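Local coordinates for DUF3218 domain-containing protein (Pseudomonas aeruginosa, PDB 2IGS) that is of unknown function but belongs to a family grouped with the lysozyme-like clan, which would be consistent with a role in handling cell-wall polysaccharides, at residues N18-F23 against A70-N75; Q63-L68 against L201-A206. All coordinates share one frame; numbering follows the deposited sequence. Where two conformers were deposited one is given.

Interaction 1 (N18-F23 against A70-N75); sequences NIYKGF and AQEIAN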
ATOM      1  N   ASN F  18      35.089 -29.255 -25.640  1.00 20.45           N
ATOM      2  CA  ASN F  18      35.944 -29.759 -26.718  1.00 20.95           C
ATOM      3  C   ASN F  18      36.206 -31.249 -26.601  1.00 21.06           C
ATOM      4  O   ASN F  18      36.161 -31.966 -27.595  1.00 21.47           O
ATOM      5  CB  ASN F  18      37.260 -28.973 -26.787  1.00 20.78           C
ATOM      6  CG  ASN F  18      37.115 -27.678 -27.555  1.00 22.04           C
ATOM      7  OD1 ASN F  18      36.034 -27.369 -28.067  1.00 22.74           O
ATOM      8  ND2 ASN F  18      38.202 -26.916 -27.657  1.00 20.62           N
ATOM      9  N   ILE F  19      36.491 -31.691 -25.383  1.00 21.20           N
ATOM     10  CA  ILE F  19      36.638 -33.112 -25.047  1.00 21.41           C
ATOM     11  C   ILE F  19      35.327 -33.890 -25.223  1.00 22.01           C
ATOM     12  O   ILE F  19      35.324 -34.993 -25.777  1.00 22.31           O
ATOM     13  CB  ILE F  19      37.120 -33.278 -23.593  1.00 20.90           C
ATOM     14  CG1 ILE F  19      38.557 -32.761 -23.458  1.00 20.31           C
ATOM     15  CG2 ILE F  19      37.032 -34.725 -23.164  1.00 20.36           C
ATOM     16  CD1 ILE F  19      39.009 -32.577 -22.023  1.00 17.62           C
ATOM     17  N   TYR F  20      34.218 -33.317 -24.754  1.00 21.69           N
ATOM     18  CA  TYR F  20      32.931 -33.967 -24.883  1.00 21.69           C
ATOM     19  C   TYR F  20      32.379 -33.999 -26.326  1.00 22.31           C
ATOM     20  O   TYR F  20      31.697 -34.968 -26.714  1.00 22.32           O
ATOM     21  CB  TYR F  20      31.942 -33.384 -23.868  1.00 21.77           C
ATOM     22  CG  TYR F  20      32.127 -34.000 -22.486  1.00 20.39           C
ATOM     23  CD1 TYR F  20      33.159 -33.578 -21.634  1.00 18.42           C
ATOM     24  CD2 TYR F  20      31.299 -35.029 -22.058  1.00 19.14           C
ATOM     25  CE1 TYR F  20      33.346 -34.169 -20.381  1.00 20.90           C
ATOM     26  CE2 TYR F  20      31.467 -35.613 -20.817  1.00 22.03           C
ATOM     27  CZ  TYR F  20      32.494 -35.192 -19.985  1.00 22.04           C
ATOM     28  OH  TYR F  20      32.625 -35.777 -18.752  1.00 21.87           O
ATOM     29  N   LYS F  21      32.697 -32.980 -27.125  1.00 21.66           N
ATOM     30  CA  LYS F  21      32.431 -33.050 -28.566  1.00 22.26           C
ATOM     31  C   LYS F  21      33.077 -34.334 -29.166  1.00 21.52           C
ATOM     32  O   LYS F  21      32.481 -35.022 -29.998  1.00 20.46           O
ATOM     33  CB  LYS F  21      32.915 -31.763 -29.258  1.00 21.92           C
ATOM     34  CG  LYS F  21      32.287 -31.504 -30.624  1.00 23.85           C
ATOM     35  CD  LYS F  21      32.622 -30.106 -31.186  1.00 24.36           C
ATOM     36  CE  LYS F  21      32.393 -30.086 -32.702  1.00 29.01           C
ATOM     37  NZ  LYS F  21      32.214 -28.715 -33.298  1.00 30.06           N
ATOM     38  N   GLY F  22      34.268 -34.667 -28.675  1.00 21.23           N
ATOM     39  CA  GLY F  22      35.012 -35.839 -29.105  1.00 21.51           C
ATOM     40  C   GLY F  22      34.418 -37.165 -28.668  1.00 21.33           C
ATOM     41  O   GLY F  22      34.370 -38.105 -29.472  1.00 21.29           O
ATOM     42  N   PHE F  23      33.986 -37.252 -27.404  1.00 21.09           N
ATOM     43  CA  PHE F  23      33.278 -38.439 -26.917  1.00 21.00           C
ATOM     44  C   PHE F  23      31.983 -38.645 -27.709  1.00 21.16           C
ATOM     45  O   PHE F  23      31.695 -39.755 -28.116  1.00 21.42           O
ATOM     46  CB  PHE F  23      32.965 -38.361 -25.419  1.00 21.11           C
ATOM     47  CG  PHE F  23      34.177 -38.408 -24.516  1.00 20.44           C
ATOM     48  CD1 PHE F  23      35.274 -39.206 -24.817  1.00 22.22           C
ATOM     49  CD2 PHE F  23      34.185 -37.690 -23.328  1.00 22.00           C
ATOM     50  CE1 PHE F  23      36.375 -39.266 -23.966  1.00 21.60           C
ATOM     51  CE2 PHE F  23      35.287 -37.743 -22.453  1.00 20.75           C
ATOM     52  CZ  PHE F  23      36.377 -38.537 -22.781  1.00 21.92           C
ATOM     53  N   ALA F  70      41.189 -30.734 -12.343  1.00 18.73           N
ATOM     54  CA  ALA F  70      41.993 -31.989 -12.346  1.00 20.08           C
ATOM     55  C   ALA F  70      41.142 -33.254 -12.280  1.00 20.50           C
ATOM     56  O   ALA F  70      41.393 -34.194 -13.032  1.00 20.32           O
ATOM     57  CB  ALA F  70      43.051 -32.002 -11.229  1.00 19.49           C
ATOM     58  N   GLN F  71      40.139 -33.272 -11.393  0.50 21.04           N
ATOM     59  CA  GLN F  71      39.227 -34.423 -11.273  0.50 21.17           C
ATOM     60  C   GLN F  71      38.481 -34.626 -12.583  0.50 21.50           C
ATOM     61  O   GLN F  71      38.224 -35.751 -12.996  0.50 21.53           O
ATOM     62  CB  GLN F  71      38.189 -34.221 -10.169  0.50 20.98           C
ATOM     63  CG  GLN F  71      38.727 -33.889  -8.796  0.50 20.59           C
ATOM     64  CD  GLN F  71      37.627 -33.471  -7.830  0.50 20.77           C
ATOM     65  OE1 GLN F  71      36.524 -33.072  -8.244  0.50 21.95           O
ATOM     66  NE2 GLN F  71      37.917 -33.561  -6.531  0.50 18.25           N
ATOM     67  N   GLU F  72      38.131 -33.516 -13.219  1.00 21.86           N
ATOM     68  CA  GLU F  72      37.370 -33.540 -14.470  1.00 22.59           C
ATOM     69  C   GLU F  72      38.217 -34.126 -15.613  1.00 22.55           C
ATOM     70  O   GLU F  72      37.732 -34.911 -16.445  1.00 23.21           O
ATOM     71  CB  GLU F  72      36.894 -32.117 -14.772  1.00 22.13           C
ATOM     72  CG  GLU F  72      35.495 -31.980 -15.297  1.00 23.83           C
ATOM     73  CD  GLU F  72      34.532 -32.996 -14.725  1.00 24.56           C
ATOM     74  OE1 GLU F  72      33.685 -32.635 -13.877  1.00 26.29           O
ATOM     75  OE2 GLU F  72      34.620 -34.163 -15.137  1.00 26.94           O
ATOM     76  N   ILE F  73      39.492 -33.756 -15.621  1.00 22.53           N
ATOM     77  CA  ILE F  73      40.477 -34.311 -16.547  1.00 22.16           C
ATOM     78  C   ILE F  73      40.636 -35.816 -16.309  1.00 22.12           C
ATOM     79  O   ILE F  73      40.525 -36.615 -17.245  1.00 22.33           O
ATOM     80  CB  ILE F  73      41.841 -33.535 -16.449  1.00 22.37           C
ATOM     81  CG1 ILE F  73      41.709 -32.127 -17.031  1.00 20.33           C
ATOM     82  CG2 ILE F  73      42.983 -34.320 -17.108  1.00 23.04           C
ATOM     83  CD1 ILE F  73      42.882 -31.207 -16.699  1.00 20.99           C
ATOM     84  N   ALA F  74      40.861 -36.200 -15.056  1.00 22.03           N
ATOM     85  CA  ALA F  74      40.957 -37.616 -14.682  1.00 22.38           C
ATOM     86  C   ALA F  74      39.720 -38.431 -15.086  1.00 22.95           C
ATOM     87  O   ALA F  74      39.840 -39.584 -15.506  1.00 23.73           O
ATOM     88  CB  ALA F  74      41.238 -37.767 -13.200  1.00 21.67           C
ATOM     89  N   ASN F  75      38.542 -37.841 -14.978  1.00 22.79           N
ATOM     90  CA  ASN F  75      37.332 -38.533 -15.389  1.00 23.68           C
ATOM     91  C   ASN F  75      37.201 -38.725 -16.914  1.00 23.90           C
ATOM     92  O   ASN F  75      36.710 -39.761 -17.384  1.00 23.72           O
ATOM     93  CB  ASN F  75      36.099 -37.832 -14.833  1.00 23.80           C
ATOM     94  CG  ASN F  75      34.823 -38.555 -15.183  1.00 24.27           C
ATOM     95  OD1 ASN F  75      34.543 -39.635 -14.666  1.00 25.00           O
ATOM     96  ND2 ASN F  75      34.053 -37.978 -16.093  1.00 26.39           N
TER
HETATM   97  O   HOH W   1      34.822 -35.325 -17.422  1.00 36.78           O

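Interaction 2 (Q63-L68 against L201-A206); sequences QQYSTL and LRYTTA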
ATOM      1  N   GLN F  63      43.071 -23.055  -5.490  0.50 21.01           N
ATOM      2  CA  GLN F  63      43.409 -24.475  -5.316  0.50 21.47           C
ATOM      3  C   GLN F  63      42.222 -25.445  -5.429  0.50 21.32           C
ATOM      4  O   GLN F  63      42.350 -26.501  -6.058  0.50 21.29           O
ATOM      5  CB  GLN F  63      44.154 -24.694  -3.984  0.50 21.47           C
ATOM      6  CG  GLN F  63      45.526 -23.997  -3.896  0.50 22.52           C
ATOM      7  CD  GLN F  63      46.171 -24.056  -2.512  0.50 22.13           C
ATOM      8  OE1 GLN F  63      45.505 -23.893  -1.482  0.50 22.93           O
ATOM      9  NE2 GLN F  63      47.480 -24.268  -2.488  0.50 20.92           N
ATOM     10  N   GLN F  64      41.079 -25.098  -4.834  1.00 21.36           N
ATOM     11  CA  GLN F  64      39.896 -25.994  -4.844  1.00 21.80           C
ATOM     12  C   GLN F  64      39.225 -26.038  -6.216  1.00 20.86           C
ATOM     13  O   GLN F  64      38.768 -27.085  -6.672  1.00 20.69           O
ATOM     14  CB  GLN F  64      38.878 -25.644  -3.752  1.00 22.08           C
ATOM     15  CG  GLN F  64      39.316 -25.994  -2.325  1.00 23.31           C
ATOM     16  CD  GLN F  64      38.200 -25.772  -1.311  1.00 24.40           C
ATOM     17  OE1 GLN F  64      38.222 -24.802  -0.550  1.00 26.59           O
ATOM     18  NE2 GLN F  64      37.209 -26.670  -1.302  1.00 28.60           N
ATOM     19  N   TYR F  65      39.164 -24.879  -6.855  1.00 20.45           N
ATOM     20  CA  TYR F  65      38.755 -24.779  -8.249  1.00 19.65           C
ATOM     21  C   TYR F  65      39.600 -25.674  -9.185  1.00 19.40           C
ATOM     22  O   TYR F  65      39.059 -26.457  -9.964  1.00 20.07           O
ATOM     23  CB  TYR F  65      38.808 -23.315  -8.676  1.00 18.38           C
ATOM     24  CG  TYR F  65      38.480 -23.089 -10.129  1.00 16.40           C
ATOM     25  CD1 TYR F  65      37.280 -23.543 -10.663  1.00 16.31           C
ATOM     26  CD2 TYR F  65      39.342 -22.385 -10.952  1.00 14.26           C
ATOM     27  CE1 TYR F  65      36.964 -23.330 -11.987  1.00 16.92           C
ATOM     28  CE2 TYR F  65      39.044 -22.172 -12.296  1.00 13.33           C
ATOM     29  CZ  TYR F  65      37.855 -22.653 -12.795  1.00 14.95           C
ATOM     30  OH  TYR F  65      37.508 -22.447 -14.098  1.00 18.03           O
ATOM     31  N   SER F  66      40.919 -25.557  -9.077  1.00 19.34           N
ATOM     32  CA  SER F  66      41.879 -26.340  -9.849  1.00 19.32           C
ATOM     33  C   SER F  66      41.757 -27.833  -9.607  1.00 19.27           C
ATOM     34  O   SER F  66      41.818 -28.626 -10.558  1.00 18.90           O
ATOM     35  CB  SER F  66      43.311 -25.885  -9.535  1.00 19.00           C
ATOM     36  OG  SER F  66      43.415 -24.479  -9.725  1.00 20.18           O
ATOM     37  N   THR F  67      41.575 -28.214  -8.341  1.00 19.15           N
ATOM     38  CA  THR F  67      41.332 -29.614  -7.981  1.00 19.15           C
ATOM     39  C   THR F  67      40.093 -30.186  -8.687  1.00 19.37           C
ATOM     40  O   THR F  67      40.138 -31.265  -9.244  1.00 19.86           O
ATOM     41  CB  THR F  67      41.287 -29.782  -6.465  1.00 19.56           C
ATOM     42  OG1 THR F  67      42.590 -29.477  -5.942  1.00 18.73           O
ATOM     43  CG2 THR F  67      40.900 -31.238  -6.050  1.00 18.54           C
ATOM     44  N   LEU F  68      39.008 -29.435  -8.693  1.00 19.43           N
ATOM     45  CA  LEU F  68      37.818 -29.804  -9.450  1.00 19.48           C
ATOM     46  C   LEU F  68      38.103 -30.063 -10.924  1.00 19.28           C
ATOM     47  O   LEU F  68      37.540 -30.988 -11.515  1.00 19.55           O
ATOM     48  CB  LEU F  68      36.783 -28.680  -9.338  1.00 18.68           C
ATOM     49  CG  LEU F  68      35.609 -28.880  -8.354  1.00 20.35           C
ATOM     50  CD1 LEU F  68      35.811 -29.990  -7.266  1.00 17.16           C
ATOM     51  CD2 LEU F  68      35.114 -27.575  -7.743  1.00 13.71           C
ATOM     52  N   LEU F 201      30.030 -36.437  -6.631  1.00 21.55           N
ATOM     53  CA  LEU F 201      29.792 -35.283  -7.492  1.00 21.89           C
ATOM     54  C   LEU F 201      31.059 -34.832  -8.188  1.00 21.58           C
ATOM     55  O   LEU F 201      32.152 -34.902  -7.623  1.00 20.84           O
ATOM     56  CB  LEU F 201      29.158 -34.099  -6.745  1.00 21.68           C
ATOM     57  CG  LEU F 201      27.650 -34.103  -6.468  1.00 23.30           C
ATOM     58  CD1 LEU F 201      27.248 -32.773  -5.867  1.00 22.78           C
ATOM     59  CD2 LEU F 201      26.809 -34.395  -7.732  1.00 24.35           C
ATOM     60  N   ARG F 202      30.896 -34.382  -9.430  1.00 21.32           N
ATOM     61  CA  ARG F 202      31.977 -33.690 -10.124  1.00 21.24           C
ATOM     62  C   ARG F 202      31.481 -32.350 -10.611  1.00 20.27           C
ATOM     63  O   ARG F 202      30.285 -32.113 -10.627  1.00 19.78           O
ATOM     64  CB  ARG F 202      32.576 -34.547 -11.252  1.00 21.49           C
ATOM     65  CG  ARG F 202      33.508 -35.667 -10.728  1.00 23.92           C
ATOM     66  CD  ARG F 202      33.478 -36.867 -11.642  1.00 27.14           C
ATOM     67  NE  ARG F 202      33.041 -36.459 -12.971  1.00 30.61           N
ATOM     68  CZ  ARG F 202      32.065 -37.032 -13.669  1.00 30.59           C
ATOM     69  NH1 ARG F 202      31.417 -38.098 -13.200  1.00 27.46           N
ATOM     70  NH2 ARG F 202      31.764 -36.534 -14.861  1.00 30.66           N
ATOM     71  N   TYR F 203      32.419 -31.466 -10.971  1.00 20.00           N
ATOM     72  CA  TYR F 203      32.126 -30.107 -11.399  1.00 19.09           C
ATOM     73  C   TYR F 203      31.048 -30.137 -12.468  1.00 19.70           C
ATOM     74  O   TYR F 203      30.044 -29.441 -12.382  1.00 19.99           O
ATOM     75  CB  TYR F 203      33.433 -29.496 -11.943  1.00 19.28           C
ATOM     76  CG  TYR F 203      33.353 -28.127 -12.584  1.00 17.54           C
ATOM     77  CD1 TYR F 203      32.838 -27.959 -13.873  1.00 18.53           C
ATOM     78  CD2 TYR F 203      33.866 -27.017 -11.937  1.00 15.58           C
ATOM     79  CE1 TYR F 203      32.812 -26.676 -14.478  1.00 19.04           C
ATOM     80  CE2 TYR F 203      33.856 -25.756 -12.532  1.00 14.12           C
ATOM     81  CZ  TYR F 203      33.324 -25.589 -13.788  1.00 16.30           C
ATOM     82  OH  TYR F 203      33.314 -24.334 -14.358  1.00 17.01           O
ATOM     83  N   THR F 204      31.275 -30.991 -13.454  1.00 19.78           N
ATOM     84  CA  THR F 204      30.446 -31.163 -14.628  1.00 20.03           C
ATOM     85  C   THR F 204      29.030 -31.722 -14.320  1.00 20.06           C
ATOM     86  O   THR F 204      28.022 -31.250 -14.873  1.00 19.94           O
ATOM     87  CB  THR F 204      31.278 -32.034 -15.580  1.00 19.94           C
ATOM     88  OG1 THR F 204      31.367 -31.460 -16.884  1.00 23.27           O
ATOM     89  CG2 THR F 204      30.901 -33.480 -15.597  1.00 16.92           C
ATOM     90  N   THR F 205      28.952 -32.700 -13.416  1.00 20.59           N
ATOM     91  CA  THR F 205      27.676 -33.342 -13.045  1.00 21.09           C
ATOM     92  C   THR F 205      26.896 -32.557 -11.974  1.00 20.95           C
ATOM     93  O   THR F 205      25.664 -32.642 -11.909  1.00 21.01           O
ATOM     94  CB  THR F 205      27.878 -34.769 -12.527  1.00 20.90           C
ATOM     95  OG1 THR F 205      28.909 -34.750 -11.538  1.00 23.28           O
ATOM     96  CG2 THR F 205      28.246 -35.758 -13.668  1.00 21.60           C
ATOM     97  N   ALA F 206      27.619 -31.836 -11.117  1.00 20.54           N
ATOM     98  CA  ALA F 206      27.025 -30.822 -10.213  1.00 19.73           C
ATOM     99  C   ALA F 206      26.318 -29.721 -11.008  1.00 20.02           C
ATOM    100  O   ALA F 206      25.252 -29.264 -10.612  1.00 20.27           O
ATOM    101  CB  ALA F 206      28.075 -30.215  -9.332  1.00 18.30           C
TER
HETATM  102  O   HOH W   2      35.058 -32.381 -10.700  1.00 23.56           O

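Interaction 1 (N18-F23 against A70-N75)
Tyr20 and Asn75 face each other across a joint between helices 12-27 and 63-82 that is bridged by one water, in this largely helical fold, an example of how two helices can be coupled through a single shared solvent molecule. Tyr20 OH lies 3.7 Å from Asn75 ND2, and the two side chains meet at about a right angle, with ring and amide planes turned 23° apart. With chi1 at -177°, Asn75 sets its CG opposite the backbone N and beside the carbonyl carbon, and ND2 reaches the water. That water lies in the plane of the Tyr20 ring, 2.6 Å from Tyr20 OH. It donates to Glu72 OE2 at 2.6 Å and accepts from Asn75 ND2 at 3.1 Å, so three side chains fix its place. The other carboxylate oxygen, Glu72 OE1, accepts a hydrogen bond from Thr204 N, which probably restrains rotation of the group. Behind the hydroxyl, the Tyr20 ring is held among apolar neighbours: Trp42 meets it edge-to-face, and Ile79 and Ile95 touch it. Phe23, one turn later on the same helix, places CD2 over the centre of one Tyr20 face, 4.1 Å above the ring plane.

Interaction 2 (Q63-L68 against L201-A206)
Tyr65 and Leu68, one turn apart near the start of helix 63-82, pack against Tyr203 at the start of helix 203-216, a buried helix-helix contact of a largely helical fold whose family is placed in the lysozyme clan. The second helix follows 190-200 after only a two-residue turn, Leu201 and Arg202.

Tyr203 CE2 comes to the edge of the Tyr65 ring, near its plane, and lies 4.0 Å from Tyr65 CE1; relative to the Tyr203 ring, CE1 approaches obliquely. Both tyrosines have CG anti to the backbone N (chi1 177° and 174°), which sets each ring beside its own carbonyl carbon, and there the two rings touch at CE1 and CE2. Leu68 packs on Tyr203 nearer the backbone, its CG 4.2 Å from Tyr203 CB, where the CA atoms of Leu68 and Tyr203 approach to 6.0 Å. The phenol ends are tied to backbone carbonyls, Tyr65 OH to Tyr9 O and Tyr203 OH to Trp42 O, and Phe52 stacks on Tyr65.

Between the backbones the link is a water. It accepts from Tyr203 N at 2.8 Å, using an N-H of the first helical turn, and probably donates to Leu68 O at 3.0 Å.

Within the segments, Gln63 O accepts the backbone N of Thr67 and also its OG1, from opposite faces of its plane. At the start of helix 203-216, Arg202 is the N-cap, and Thr205, three residues on, supplies one half of a capping box: Arg202 N donates to Thr205 OG1 at 2.9 Å, with an N-H...O angle of 152°.

From the N terminus, helix 12-27 contributes 18-23, and the chain then runs through helix 35-48 before helix 63-82 supplies first 63-68 and then 70-75. Interaction 1 closes a loop of 46 residues at 70-75. Interaction 2 starts within that loop and closes only at 201-206, after 132 residues that include helix 87-113 and the small antiparallel sheet, so the two contacts cross. Helix 63-82 is common to both and joins the N-terminal helix to the last helix of the chain. The contacts, with centres about 12 Å apart, also meet through Glu72 of interaction 1, hydrogen-bonded by OE1 to Thr204 N; Glu72 OE2 lies 3.5 Å from Arg202 NE, a weak ion pair.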